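Local coordinates for heme-binding protein A / AI-2 binding protein A (Helicobacter pylori SS1, PDB 6OFQ) that probably captures peptides in the periplasm, such as the STSA peptide of this complex, and hands them to an ABC transporter for import, at residues F121-Q126 / I164-N169; S150-S155 / G170-F175. One frame throughout, in Å; residues are numbered along the deposited sequence.

Both interactions belong to one antiparallel beta-sheet and the helices and loops packed on it. The neighbouring strands 153-160 and 163-168 tie them together: interaction 1 brings helix 116-127 onto the second strand, and interaction 2 closes the start of the first against the loop that leaves the second. Their centres lie about 10 Å apart, and backbone hydrogen bonds probably link them, K154 N to T167 O at 2.8 Å and N169 N to I152 O at 2.9 Å. F166 of interaction 1 and F175 of interaction 2 also meet edge-to-face. The centres of the two contacts lie about 22 and 21 Å from the centre of the chain, on the same side of it.

Interaction 1. Residues F121-Q126 / I164-N169; sequences FSFERQ and IRFTLN
F123 of helix 116-127 and F166 of strand 163-168 form a buried aromatic contact where the helix packs on the antiparallel sheet. F166 CZ lies over one face of the F123 ring, and F166 CE1 is 3.6 Å from F123 CD2. Seen from F166, that same CD2 lies at the ring edge, close to the ring plane. The planes meet at 56° and the centroids are 5.2 Å apart, an oblique pair. In both residues CG lies beside the backbone N and opposite the carbonyl carbon, and the two side chains cross at about a right angle. This is helix-on-sheet packing within a type II periplasmic binding protein; I156 of the adjoining strand 153-160 and L184 also touch F123. On the helix itself, S122 O accepts two side-chain bonds, from Q126 NE2 at 3.1 Å and from R125 NE at 3.1 Å. The donors arrive from opposite faces of the carbonyl plane, the Q126 bond nearly straight (N-H...O 172°) and the R125 bond more bent. R125 NH1 carries on to a salt bridge with D45.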
# COMPACT_ATOMS: atom_id res chain seq x y z
N PHE A 121 20.32 -11.77 -1.98
CA PHE A 121 19.39 -12.29 -2.97
C PHE A 121 18.14 -11.43 -3.13
O PHE A 121 17.71 -11.10 -4.23
CB PHE A 121 18.93 -13.66 -2.49
CG PHE A 121 17.78 -14.25 -3.33
CD1 PHE A 121 17.92 -14.53 -4.67
CD2 PHE A 121 16.53 -14.38 -2.76
CE1 PHE A 121 16.89 -15.04 -5.43
CE2 PHE A 121 15.47 -14.86 -3.54
CZ PHE A 121 15.65 -15.13 -4.85
N SER A 122 17.59 -11.01 -2.00
CA SER A 122 16.30 -10.32 -1.99
C SER A 122 16.34 -8.96 -2.67
O SER A 122 15.38 -8.57 -3.29
CB SER A 122 15.81 -10.21 -0.55
OG SER A 122 15.57 -11.50 0.02
N PHE A 123 17.47 -8.27 -2.47
CA PHE A 123 17.68 -6.96 -3.07
C PHE A 123 18.26 -7.04 -4.47
O PHE A 123 17.80 -6.37 -5.38
CB PHE A 123 18.59 -6.08 -2.19
CG PHE A 123 17.93 -5.47 -0.96
CD1 PHE A 123 17.51 -6.25 0.09
CD2 PHE A 123 17.83 -4.10 -0.85
CE1 PHE A 123 16.82 -5.71 1.16
CE2 PHE A 123 17.22 -3.57 0.24
CZ PHE A 123 16.83 -4.35 1.28
N GLU A 124 19.33 -7.83 -4.64
CA GLU A 124 20.03 -7.91 -5.90
C GLU A 124 19.18 -8.43 -7.06
O GLU A 124 19.35 -7.99 -8.19
CB GLU A 124 21.34 -8.66 -5.89
CG GLU A 124 22.43 -8.03 -5.04
CD GLU A 124 23.70 -8.89 -5.05
OE1 GLU A 124 23.65 -10.12 -5.22
OE2 GLU A 124 24.71 -8.24 -4.74
N ARG A 125 18.21 -9.26 -6.74
CA ARG A 125 17.33 -9.74 -7.77
C ARG A 125 16.54 -8.62 -8.42
O ARG A 125 16.11 -8.73 -9.58
CB ARG A 125 16.42 -10.80 -7.19
CG ARG A 125 15.34 -10.27 -6.25
CD ARG A 125 14.69 -11.38 -5.44
NE ARG A 125 13.65 -10.87 -4.54
CZ ARG A 125 12.36 -11.15 -4.58
NH1 ARG A 125 11.86 -11.99 -5.47
NH2 ARG A 125 11.55 -10.62 -3.66
N GLN A 126 16.26 -7.55 -7.67
CA GLN A 126 15.53 -6.40 -8.17
C GLN A 126 16.46 -5.40 -8.81
O GLN A 126 16.07 -4.74 -9.78
CB GLN A 126 14.74 -5.77 -7.02
CG GLN A 126 13.97 -6.79 -6.19
CD GLN A 126 12.99 -6.20 -5.17
OE1 GLN A 126 12.16 -5.37 -5.57
NE2 GLN A 126 13.09 -6.60 -3.89
N ILE A 164 25.67 -6.36 6.39
CA ILE A 164 25.35 -5.80 5.10
C ILE A 164 25.64 -4.30 5.05
O ILE A 164 25.26 -3.57 5.96
CB ILE A 164 23.85 -6.07 4.75
CG1 ILE A 164 23.61 -7.57 4.39
CG2 ILE A 164 23.43 -5.16 3.61
CD1 ILE A 164 24.02 -7.91 2.98
N ARG A 165 26.34 -3.86 4.02
CA ARG A 165 26.62 -2.42 3.85
C ARG A 165 26.05 -1.91 2.53
O ARG A 165 26.34 -2.47 1.47
CB ARG A 165 28.13 -2.16 3.86
CG ARG A 165 28.46 -0.69 3.61
CD ARG A 165 29.91 -0.38 3.94
NE ARG A 165 30.08 -0.36 5.40
CZ ARG A 165 31.24 -0.42 6.07
NH1 ARG A 165 32.40 -0.60 5.46
NH2 ARG A 165 31.22 -0.40 7.37
N PHE A 166 25.20 -0.89 2.61
CA PHE A 166 24.70 -0.17 1.46
C PHE A 166 25.46 1.10 1.30
O PHE A 166 25.72 1.79 2.31
CB PHE A 166 23.21 0.24 1.68
CG PHE A 166 22.23 -0.89 1.75
CD1 PHE A 166 21.56 -1.36 0.61
CD2 PHE A 166 21.93 -1.42 2.97
CE1 PHE A 166 20.64 -2.39 0.71
CE2 PHE A 166 20.99 -2.44 3.09
CZ PHE A 166 20.39 -2.93 1.95
N THR A 167 25.90 1.36 0.07
CA THR A 167 26.42 2.67 -0.26
C THR A 167 25.49 3.29 -1.26
O THR A 167 25.10 2.65 -2.25
CB THR A 167 27.85 2.53 -0.86
OG1 THR A 167 28.67 1.83 0.09
CG2 THR A 167 28.40 3.92 -1.19
N LEU A 168 25.13 4.54 -0.99
CA LEU A 168 24.16 5.25 -1.86
C LEU A 168 24.84 6.20 -2.82
O LEU A 168 25.96 6.67 -2.57
CB LEU A 168 23.15 5.99 -1.02
CG LEU A 168 22.37 5.25 0.03
CD1 LEU A 168 21.25 6.09 0.62
CD2 LEU A 168 21.88 3.89 -0.40
N ASN A 169 24.17 6.52 -3.93
CA ASN A 169 24.68 7.53 -4.84
C ASN A 169 24.53 8.95 -4.33
O ASN A 169 25.17 9.86 -4.89
CB ASN A 169 24.04 7.35 -6.21
CG ASN A 169 24.56 6.15 -6.96
OD1 ASN A 169 25.79 5.99 -7.09
ND2 ASN A 169 23.68 5.31 -7.51

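Interaction 2. Residues S150-S155 / G170-F175; sequences SHIIKS and GPEAPF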
# COMPACT_ATOMS: atom_id res chain seq x y z
N SER A 150 17.31 1.45 -8.00
CA SER A 150 18.61 1.22 -8.64
C SER A 150 19.39 2.50 -8.85
O SER A 150 20.60 2.36 -9.05
CB SER A 150 18.41 0.56 -10.00
OG SER A 150 17.92 -0.77 -9.84
N HIS A 151 18.78 3.68 -8.93
CA HIS A 151 19.44 4.97 -8.90
C HIS A 151 19.96 5.33 -7.52
O HIS A 151 20.88 6.15 -7.42
CB HIS A 151 18.50 6.07 -9.40
CG HIS A 151 18.00 5.78 -10.78
ND1 HIS A 151 18.85 5.51 -11.83
CD2 HIS A 151 16.74 5.59 -11.25
CE1 HIS A 151 18.14 5.20 -12.90
NE2 HIS A 151 16.86 5.28 -12.58
N ILE A 152 19.23 4.94 -6.49
CA ILE A 152 19.56 5.29 -5.10
C ILE A 152 20.77 4.51 -4.60
O ILE A 152 21.69 5.06 -3.99
CB ILE A 152 18.34 5.04 -4.20
CG1 ILE A 152 17.22 6.03 -4.55
CG2 ILE A 152 18.64 5.14 -2.72
CD1 ILE A 152 15.87 5.73 -3.91
N ILE A 153 20.75 3.21 -4.81
CA ILE A 153 21.78 2.31 -4.29
C ILE A 153 22.92 2.16 -5.28
O ILE A 153 22.73 1.79 -6.45
CB ILE A 153 21.19 0.91 -3.94
CG1 ILE A 153 20.10 1.04 -2.88
CG2 ILE A 153 22.32 -0.04 -3.59
CD1 ILE A 153 19.34 -0.25 -2.65
N LYS A 154 24.12 2.56 -4.83
CA LYS A 154 25.38 2.32 -5.59
C LYS A 154 25.85 0.89 -5.44
O LYS A 154 26.22 0.27 -6.44
CB LYS A 154 26.41 3.39 -5.23
CG LYS A 154 27.78 3.20 -5.91
CD LYS A 154 28.75 4.31 -5.53
CE LYS A 154 30.03 4.08 -6.32
NZ LYS A 154 30.83 5.33 -6.22
N SER A 155 25.93 0.40 -4.22
CA SER A 155 26.33 -0.96 -3.95
C SER A 155 25.73 -1.52 -2.69
O SER A 155 25.33 -0.78 -1.79
CB SER A 155 27.85 -1.02 -3.84
OG SER A 155 28.35 -0.22 -2.80
N GLY A 170 23.69 9.15 -3.32
CA GLY A 170 23.45 10.47 -2.78
C GLY A 170 22.60 10.26 -1.53
O GLY A 170 22.03 9.19 -1.33
N PRO A 171 22.58 11.24 -0.62
CA PRO A 171 21.77 11.08 0.59
C PRO A 171 20.29 10.92 0.23
O PRO A 171 19.80 11.49 -0.73
CB PRO A 171 21.98 12.37 1.38
CG PRO A 171 22.62 13.30 0.43
CD PRO A 171 23.22 12.58 -0.69
N GLU A 172 19.61 10.07 0.99
CA GLU A 172 18.22 9.63 0.72
C GLU A 172 17.52 9.56 2.06
O GLU A 172 17.53 8.57 2.75
CB GLU A 172 18.25 8.28 -0.01
CG GLU A 172 16.89 7.78 -0.46
CD GLU A 172 16.28 8.56 -1.62
OE1 GLU A 172 17.01 9.00 -2.51
OE2 GLU A 172 15.01 8.58 -1.58
N ALA A 173 16.84 10.63 2.47
CA ALA A 173 16.21 10.72 3.77
C ALA A 173 15.26 9.56 4.06
O ALA A 173 15.32 9.04 5.16
CB ALA A 173 15.52 12.08 3.97
N PRO A 174 14.43 9.15 3.11
CA PRO A 174 13.54 7.99 3.37
C PRO A 174 14.16 6.63 3.41
O PRO A 174 13.46 5.67 3.70
CB PRO A 174 12.54 8.03 2.20
CG PRO A 174 12.72 9.37 1.59
CD PRO A 174 14.12 9.79 1.81
N PHE A 175 15.46 6.49 3.16
CA PHE A 175 16.02 5.15 2.92
C PHE A 175 15.81 4.21 4.09
O PHE A 175 15.43 3.05 3.87
CB PHE A 175 17.51 5.25 2.54
CG PHE A 175 18.12 3.97 1.98
CD1 PHE A 175 17.72 3.46 0.77
CD2 PHE A 175 18.98 3.21 2.79
CE1 PHE A 175 18.30 2.28 0.32
CE2 PHE A 175 19.53 2.01 2.36
CZ PHE A 175 19.16 1.55 1.13
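I152, F175 and E172 carry this contact, which brings the end of helix 149-152 against the loop that follows strand 163-168. The surroundings are the edge of the antiparallel sheet of a type II periplasmic binding protein: strands 153-160 and 163-168 run side by side, with a classic beta bulge where K154 and S155 both face T167, and the loop then folds back beside I152. A type I beta turn from E172 to F175, with F175 N bonded to E172 O at 3.0 Å, leads into helix 175-178.

I152 gives up the most surface. Its CG1 branch, beside the backbone N, and its terminal CD1 lie against the carboxylate end of E172, with I152 CG1 3.6 Å from E172 OE1 and I152 CD1 3.7 Å from E172 CD. The two side chains cross at about a right angle. E172 starts out extended, then bends at chi2 (71°), which brings its carboxylate against I152 CG1 and CD1. The charge is buried but not left alone: OE2 forms a salt bridge with K472 and OE1 one with R473, pairings that would probably favour the ionised form. Thus the aliphatic branch of I152 packs beside a group whose polar needs are met by K472 and R473 at the end of helix 462-473.

The other branch of I152, CG2, reaches the F175 ring at its CD1 atom. F175 also touches I153, whose side chain crosses it at about a right angle. F175 also makes an edge-to-face contact with Y92, which, with F166, puts the ring in an aromatic cluster on the sheet. Both carbons of the longer I153 branch, CG1 and CD1, lie close to F175 CE1, at 3.9 and 4.0 Å.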